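Local atomic coordinates of alanine dehydrogenase (Archaeoglobus fulgidus, PDB entry 1OMO), a protein that catalyses the reversible, NAD-dependent oxidative deamination of L-alanine to pyruvate and works as a homodimer. Residues L4-Q8 with E9-S13; Y119-R122 with K123-V127; P55-M59 with G60-L64. One frame throughout, in Å; residues are numbered along the deposited sequence.

Interaction 1 of 3, residues L4-Q8 with E9-S13; sequences LILTQ and EEVES
With its chi1 at 72°, T7 sets OG1 between its own backbone N and carbonyl carbon, facing the first turn of helix 8-12, while the side chain of E10, whose CG is anti to its carbonyl carbon (chi1 -74°), runs extended back toward the start of that helix. The two residues thereby exchange bonds. T7 OG1 accepts from E10 N at 3.0 Å, and E10 OE2 accepts from T7 N at 2.9 Å in an almost straight bond of 175°. This reciprocal pair is a capping box, with T7 as the N-cap. The amide of T7 reaches OE2 on its anti side, tilted from the carboxylate plane. T7 CG2 also packs on this oxygen, at 3.1 Å from E10 OE2, and L6 CD2 lies on its other flank.

Behind the cap the helix continues with V11 N bonded to T7 O at 2.8 Å and E12 N to Q8 O. Q8, fully extended, sends its amide along the flank of the helix to E12, one turn on, beside Y103 of helix 102-120: Q8 NE2 donates to E12 OE2 at 2.8 Å in a distinctly bent bond, the amide and carboxylate planes turned obliquely to each other. On the inner side V11 CG2 rests 3.8 Å from L6 CB, and both residues continue onto V304 of helix 294-311. L6 itself belongs to strand 3-6, bonded through its backbone to strand 95-100, and T7 and Q8 border the second subunit, where they pack on its K318 and F320.

Two amides at the strand-to-helix junction are thus satisfied by side chains, and the carboxylate of E10, placed at the amino end of the helix, would probably be favoured in its charged form by the helix dipole.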
loop_
_atom_site.group_PDB
_atom_site.type_symbol
_atom_site.label_atom_id
_atom_site.label_comp_id
_atom_site.label_asym_id
_atom_site.label_seq_id
_atom_site.Cartn_x
_atom_site.Cartn_y
_atom_site.Cartn_z
ATOM N N LEU A 4 16.301 -0.550 10.363
ATOM C CA LEU A 4 16.535 0.701 11.093
ATOM C C LEU A 4 15.175 1.365 11.397
ATOM O O LEU A 4 14.290 1.390 10.538
ATOM C CB LEU A 4 17.408 1.622 10.226
ATOM C CG LEU A 4 17.914 2.959 10.728
ATOM C CD1 LEU A 4 18.984 2.721 11.754
ATOM C CD2 LEU A 4 18.428 3.788 9.571
ATOM N N ILE A 5 15.001 1.851 12.623
ATOM C CA ILE A 5 13.764 2.530 13.035
ATOM C C ILE A 5 14.094 4.006 13.242
ATOM O O ILE A 5 14.996 4.330 14.015
ATOM C CB ILE A 5 13.198 1.916 14.351
ATOM C CG1 ILE A 5 12.902 0.423 14.128
ATOM C CG2 ILE A 5 11.886 2.593 14.752
ATOM C CD1 ILE A 5 11.971 0.147 12.936
ATOM N N LEU A 6 13.399 4.889 12.521
ATOM C CA LEU A 6 13.643 6.329 12.641
ATOM C C LEU A 6 12.411 7.111 13.071
ATOM O O LEU A 6 11.323 7.023 12.469
ATOM C CB LEU A 6 14.173 6.905 11.336
ATOM C CG LEU A 6 15.607 6.564 10.922
ATOM C CD1 LEU A 6 15.867 7.219 9.591
ATOM C CD2 LEU A 6 16.634 7.043 11.944
ATOM N N THR A 7 12.607 7.868 14.138
ATOM C CA THR A 7 11.581 8.698 14.744
ATOM C C THR A 7 11.450 10.059 14.044
ATOM O O THR A 7 12.363 10.486 13.334
ATOM C CB THR A 7 11.942 9.000 16.183
ATOM O OG1 THR A 7 13.025 9.914 16.203
ATOM C CG2 THR A 7 12.487 7.807 16.838
ATOM N N GLN A 8 10.345 10.764 14.276
ATOM C CA GLN A 8 10.197 12.063 13.639
ATOM C C GLN A 8 11.333 13.004 14.042
ATOM O O GLN A 8 11.920 13.675 13.190
ATOM C CB GLN A 8 8.860 12.700 13.990
ATOM C CG GLN A 8 8.621 14.016 13.262
ATOM C CD GLN A 8 7.371 14.710 13.730
ATOM O OE1 GLN A 8 6.451 14.071 14.255
ATOM N NE2 GLN A 8 7.317 16.024 13.536
ATOM N N GLU A 9 11.654 13.043 15.330
ATOM C CA GLU A 9 12.727 13.900 15.815
ATOM C C GLU A 9 14.025 13.547 15.099
ATOM O O GLU A 9 14.769 14.434 14.695
ATOM C CB GLU A 9 12.891 13.756 17.338
ATOM C CG GLU A 9 13.982 14.635 17.957
ATOM C CD GLU A 9 13.690 15.073 19.414
ATOM O OE1 GLU A 9 13.392 14.205 20.279
ATOM O OE2 GLU A 9 13.773 16.301 19.687
ATOM N N GLU A 10 14.293 12.258 14.915
ATOM C CA GLU A 10 15.517 11.835 14.236
ATOM C C GLU A 10 15.475 12.244 12.779
ATOM O O GLU A 10 16.404 12.908 12.306
ATOM C CB GLU A 10 15.730 10.311 14.345
ATOM C CG GLU A 10 16.191 9.867 15.742
ATOM C CD GLU A 10 15.991 8.379 16.030
ATOM O OE1 GLU A 10 16.615 7.869 16.986
ATOM O OE2 GLU A 10 15.215 7.716 15.316
ATOM N N VAL A 11 14.399 11.878 12.072
ATOM C CA VAL A 11 14.295 12.229 10.658
ATOM C C VAL A 11 14.490 13.735 10.404
ATOM O O VAL A 11 15.163 14.093 9.440
ATOM C CB VAL A 11 12.959 11.764 10.065
ATOM C CG1 VAL A 11 12.796 12.268 8.615
ATOM C CG2 VAL A 11 12.906 10.261 10.107
ATOM N N GLU A 12 13.937 14.588 11.280
ATOM C CA GLU A 12 14.053 16.045 11.168
ATOM C C GLU A 12 15.489 16.518 11.110
ATOM O O GLU A 12 15.792 17.526 10.478
ATOM C CB GLU A 12 13.327 16.755 12.331
ATOM C CG GLU A 12 11.799 16.612 12.224
ATOM C CD GLU A 12 11.017 17.478 13.195
ATOM O OE1 GLU A 12 11.619 18.341 13.863
ATOM O OE2 GLU A 12 9.782 17.297 13.261
ATOM N N SER A 13 16.381 15.773 11.743
ATOM C CA SER A 13 17.777 16.151 11.741
ATOM C C SER A 13 18.558 15.430 10.641
ATOM O O SER A 13 19.796 15.485 10.628
ATOM C CB SER A 13 18.420 15.809 13.091
ATOM O OG SER A 13 18.675 14.402 13.222
#

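Interaction 2 of 3, residues Y119-R122 with K123-V127; sequences YLAR and KNSSV
R122 meets the residues that follow it in a type I beta turn from R122 to S125, just after helix 102-120 ends. K123, the first residue of the second segment, carries the chain round the corner, and its CB touches only the backbone of R122, 3.7 Å from R122 C. N124 comes next. Its chi1 of 67° holds CG between the backbone N and the carbonyl carbon, which turns the amide back over the turn toward the arginine. There N124 OD1 accepts from R122 NH1 at 2.8 Å, in a bond bent to 133°. The oxygen lies at the edge of the guanidinium, slightly out of its plane, and the amide stands nearly perpendicular to that plane, at 87°. N124 OD1 also sits 3.1 Å from R122 CB, and the bend of the arginine chain at chi3 brings NH1 back to this oxygen.

S125 closes the turn: its backbone N donates to R122 O at 2.9 Å, coming from above the carbonyl plane. S125 OG lies 3.0 Å from that same R122 O and 3.8 Å from A121 CB. A water accepts from R122 N and has a weak, longer link to S125 OG. Beyond S125, S126 and V127 lead into strand 127-131, and their backbone amides both bond to D189 OD2.

The remaining guanidinium nitrogens of R122 are also engaged, NH2 in a salt bridge with D189 and NE with the carbonyl of G210. With its three nitrogens spread over an amide, a carboxylate and a carbonyl, the guanidinium is fixed in rotation, and its positive charge probably helps to balance that of D189 where the chain enters the parallel sheet of the NAD domain.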
loop_
_atom_site.group_PDB
_atom_site.type_symbol
_atom_site.label_atom_id
_atom_site.label_comp_id
_atom_site.label_asym_id
_atom_site.label_seq_id
_atom_site.Cartn_x
_atom_site.Cartn_y
_atom_site.Cartn_z
ATOM N N TYR A 119 10.822 26.806 -11.962
ATOM C CA TYR A 119 10.642 26.539 -13.384
ATOM C C TYR A 119 9.514 27.300 -14.038
ATOM O O TYR A 119 9.531 27.524 -15.241
ATOM C CB TYR A 119 10.376 25.044 -13.604
ATOM C CG TYR A 119 11.620 24.188 -13.542
ATOM C CD1 TYR A 119 12.396 23.984 -14.677
ATOM C CD2 TYR A 119 12.040 23.620 -12.347
ATOM C CE1 TYR A 119 13.567 23.227 -14.631
ATOM C CE2 TYR A 119 13.212 22.871 -12.280
ATOM C CZ TYR A 119 13.974 22.677 -13.433
ATOM O OH TYR A 119 15.147 21.949 -13.401
ATOM N N LEU A 120 8.530 27.704 -13.255
ATOM C CA LEU A 120 7.369 28.338 -13.829
ATOM C C LEU A 120 7.136 29.827 -13.587
ATOM O O LEU A 120 6.502 30.476 -14.403
ATOM C CB LEU A 120 6.142 27.551 -13.376
ATOM C CG LEU A 120 5.554 26.407 -14.185
ATOM C CD1 LEU A 120 6.445 25.951 -15.286
ATOM C CD2 LEU A 120 5.219 25.291 -13.201
ATOM N N ALA A 121 7.638 30.361 -12.481
ATOM C CA ALA A 121 7.422 31.768 -12.146
ATOM C C ALA A 121 8.397 32.709 -12.834
ATOM O O ALA A 121 9.516 32.314 -13.156
ATOM C CB ALA A 121 7.514 31.963 -10.641
ATOM N N ARG A 122 7.975 33.955 -13.045
ATOM C CA ARG A 122 8.834 34.953 -13.688
ATOM C C ARG A 122 10.129 35.064 -12.922
ATOM O O ARG A 122 10.127 35.176 -11.690
ATOM C CB ARG A 122 8.162 36.306 -13.699
ATOM C CG ARG A 122 7.008 36.409 -14.629
ATOM C CD ARG A 122 6.501 37.823 -14.624
ATOM N NE ARG A 122 5.484 38.060 -13.602
ATOM C CZ ARG A 122 5.645 38.869 -12.576
ATOM N NH1 ARG A 122 6.798 39.510 -12.426
ATOM N NH2 ARG A 122 4.648 39.067 -11.731
ATOM N N LYS A 123 11.239 35.028 -13.639
ATOM C CA LYS A 123 12.532 35.108 -12.991
ATOM C C LYS A 123 12.691 36.334 -12.084
ATOM O O LYS A 123 13.525 36.324 -11.174
ATOM C CB LYS A 123 13.630 35.029 -14.056
ATOM C CG LYS A 123 13.681 33.645 -14.700
ATOM C CD LYS A 123 13.920 33.714 -16.199
ATOM C CE LYS A 123 15.392 33.940 -16.543
ATOM N NZ LYS A 123 16.137 32.674 -16.880
ATOM N N ASN A 124 11.854 37.355 -12.280
ATOM C CA ASN A 124 11.920 38.583 -11.464
ATOM C C ASN A 124 10.915 38.664 -10.282
ATOM O O ASN A 124 10.757 39.722 -9.667
ATOM C CB ASN A 124 11.756 39.829 -12.368
ATOM C CG ASN A 124 10.356 39.937 -12.993
ATOM O OD1 ASN A 124 9.552 39.021 -12.914
ATOM N ND2 ASN A 124 10.082 41.059 -13.629
ATOM N N SER A 125 10.256 37.551 -9.952
ATOM C CA SER A 125 9.273 37.529 -8.852
ATOM C C SER A 125 9.883 38.032 -7.558
ATOM O O SER A 125 11.005 37.658 -7.201
ATOM C CB SER A 125 8.723 36.101 -8.622
ATOM O OG SER A 125 7.926 35.675 -9.713
ATOM N N SER A 126 9.136 38.876 -6.852
ATOM C CA SER A 126 9.624 39.406 -5.591
ATOM C C SER A 126 8.531 39.526 -4.545
ATOM O O SER A 126 8.828 39.567 -3.354
ATOM C CB SER A 126 10.234 40.784 -5.808
ATOM O OG SER A 126 9.281 41.598 -6.456
ATOM N N VAL A 127 7.278 39.649 -4.994
ATOM C CA VAL A 127 6.171 39.764 -4.062
ATOM C C VAL A 127 5.539 38.392 -3.947
ATOM O O VAL A 127 5.106 37.825 -4.944
ATOM C CB VAL A 127 5.128 40.794 -4.534
ATOM C CG1 VAL A 127 4.038 40.930 -3.484
ATOM C CG2 VAL A 127 5.809 42.173 -4.753
HETATM O O HOH W 1 5.414 34.918 -11.771
#

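Interaction 3 of 3, residues P55-M59 with G60-L64; sequences PAHLM and GYAGL
H57 turns the edge of its ring to the backbone carbonyl of Y61 on the facing strand. With CG anti to the backbone N (chi1 173°), H57 CB stands 4.0 Å from Y61 O and CG is slightly nearer. H57 CD2 then comes to 3.0 Å from Y61 O, which sits at the edge of the imidazole in its plane. NE2 has moved away again, and ND1 bonds to Q37. Replacing H57 by an alanine is likely to leave Q37 OE1 without its imidazole mate and to open a gap beside F46 of the second subunit.

Y61 O also accepts from L58 N at 3.1 Å. Y61 N returns a 2.9 Å bond to L58 O, closing a type I' turn through M59 and G60; a side chain at G60 would collide with M59 O. A56 and G63 form the next hydrogen-bonded pair of this antiparallel hairpin.

The ring of H57 meets F46 of the second subunit edge-to-face. On the opposite face of the sheet A56 packs on helix 294-311, Y61 OH bonds to its E306 and L58 leans on helix 17-32, as does M59 at the turn, placing the hairpin between helices and dimer partner.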
loop_
_atom_site.group_PDB
_atom_site.type_symbol
_atom_site.label_atom_id
_atom_site.label_comp_id
_atom_site.label_asym_id
_atom_site.label_seq_id
_atom_site.Cartn_x
_atom_site.Cartn_y
_atom_site.Cartn_z
ATOM N N PRO A 55 3.066 3.696 -2.835
ATOM C CA PRO A 55 4.326 2.991 -3.145
ATOM C C PRO A 55 5.054 3.567 -4.341
ATOM O O PRO A 55 4.431 4.117 -5.226
ATOM C CB PRO A 55 3.863 1.558 -3.414
ATOM C CG PRO A 55 2.565 1.793 -4.112
ATOM C CD PRO A 55 1.907 2.935 -3.345
ATOM N N ALA A 56 6.372 3.439 -4.365
ATOM C CA ALA A 56 7.170 3.943 -5.482
ATOM C C ALA A 56 8.563 3.331 -5.551
ATOM O O ALA A 56 9.120 2.913 -4.552
ATOM C CB ALA A 56 7.286 5.462 -5.409
ATOM N N HIS A 57 9.133 3.322 -6.740
ATOM C CA HIS A 57 10.456 2.792 -6.962
ATOM C C HIS A 57 11.254 3.740 -7.868
ATOM O O HIS A 57 10.778 4.100 -8.975
ATOM C CB HIS A 57 10.331 1.430 -7.643
ATOM C CG HIS A 57 11.634 0.839 -8.083
ATOM N ND1 HIS A 57 11.730 -0.029 -9.149
ATOM C CD2 HIS A 57 12.890 0.972 -7.598
ATOM C CE1 HIS A 57 12.988 -0.397 -9.306
ATOM N NE2 HIS A 57 13.714 0.198 -8.378
ATOM N N LEU A 58 12.439 4.152 -7.394
ATOM C CA LEU A 58 13.362 5.003 -8.172
ATOM C C LEU A 58 14.630 5.275 -7.371
ATOM O O LEU A 58 14.702 4.979 -6.169
ATOM C CB LEU A 58 12.735 6.347 -8.555
ATOM C CG LEU A 58 12.786 7.391 -7.436
ATOM C CD1 LEU A 58 12.404 8.800 -7.966
ATOM C CD2 LEU A 58 11.840 6.939 -6.333
ATOM N N MET A 59 15.630 5.838 -8.040
ATOM C CA MET A 59 16.880 6.170 -7.387
ATOM C C MET A 59 17.479 5.002 -6.633
ATOM O O MET A 59 18.241 5.196 -5.699
ATOM C CB MET A 59 16.669 7.339 -6.422
ATOM C CG MET A 59 15.976 8.515 -7.067
ATOM S SD MET A 59 15.648 9.789 -5.885
ATOM C CE MET A 59 15.733 11.229 -6.913
ATOM N N GLY A 60 17.115 3.793 -7.021
ATOM C CA GLY A 60 17.677 2.631 -6.383
ATOM C C GLY A 60 16.978 2.078 -5.164
ATOM O O GLY A 60 17.465 1.118 -4.560
ATOM N N TYR A 61 15.857 2.677 -4.781
ATOM C CA TYR A 61 15.105 2.183 -3.634
ATOM C C TYR A 61 13.652 1.950 -3.957
ATOM O O TYR A 61 13.146 2.360 -5.000
ATOM C CB TYR A 61 15.152 3.157 -2.467
ATOM C CG TYR A 61 16.491 3.274 -1.825
ATOM C CD1 TYR A 61 17.515 3.971 -2.448
ATOM C CD2 TYR A 61 16.728 2.714 -0.575
ATOM C CE1 TYR A 61 18.751 4.116 -1.833
ATOM C CE2 TYR A 61 17.964 2.854 0.059
ATOM C CZ TYR A 61 18.969 3.565 -0.576
ATOM O OH TYR A 61 20.161 3.789 0.069
ATOM N N ALA A 62 12.982 1.264 -3.055
ATOM C CA ALA A 62 11.564 1.037 -3.224
ATOM C C ALA A 62 11.026 1.299 -1.838
ATOM O O ALA A 62 11.770 1.205 -0.863
ATOM C CB ALA A 62 11.286 -0.393 -3.662
ATOM N N GLY A 63 9.765 1.691 -1.748
ATOM C CA GLY A 63 9.175 1.948 -0.434
ATOM C C GLY A 63 7.690 2.180 -0.504
ATOM O O GLY A 63 7.124 2.366 -1.585
ATOM N N LEU A 64 7.036 2.158 0.646
ATOM C CA LEU A 64 5.605 2.415 0.682
ATOM C C LEU A 64 5.271 3.363 1.818
ATOM O O LEU A 64 5.646 3.100 2.950
ATOM C CB LEU A 64 4.803 1.114 0.861
ATOM C CG LEU A 64 3.291 1.457 0.926
ATOM C CD1 LEU A 64 2.496 0.452 0.157
ATOM C CD2 LEU A 64 2.802 1.517 2.373
#

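Overall arrangement
Interactions 1 and 3 belong to the same mixed sheet, their centres about 19 Å apart; both lean on helix 294-311 and both touch the second subunit, though no atom of one reaches the other. Interaction 2 lies away from them, on the opposite side of the chain's centre from interaction 1, at the entry to the parallel sheet, and touches no other subunit. The hairpin of 55-64 is largely buried and relies mainly on paired backbone bonds. Interactions 1 and 2 are only partly buried and use polar side chains: a threonine hydroxyl and a glutamate carboxylate form a capping box at the helix start in 4-13, whereas a guanidinium spans the turn after a helix end in 119-127.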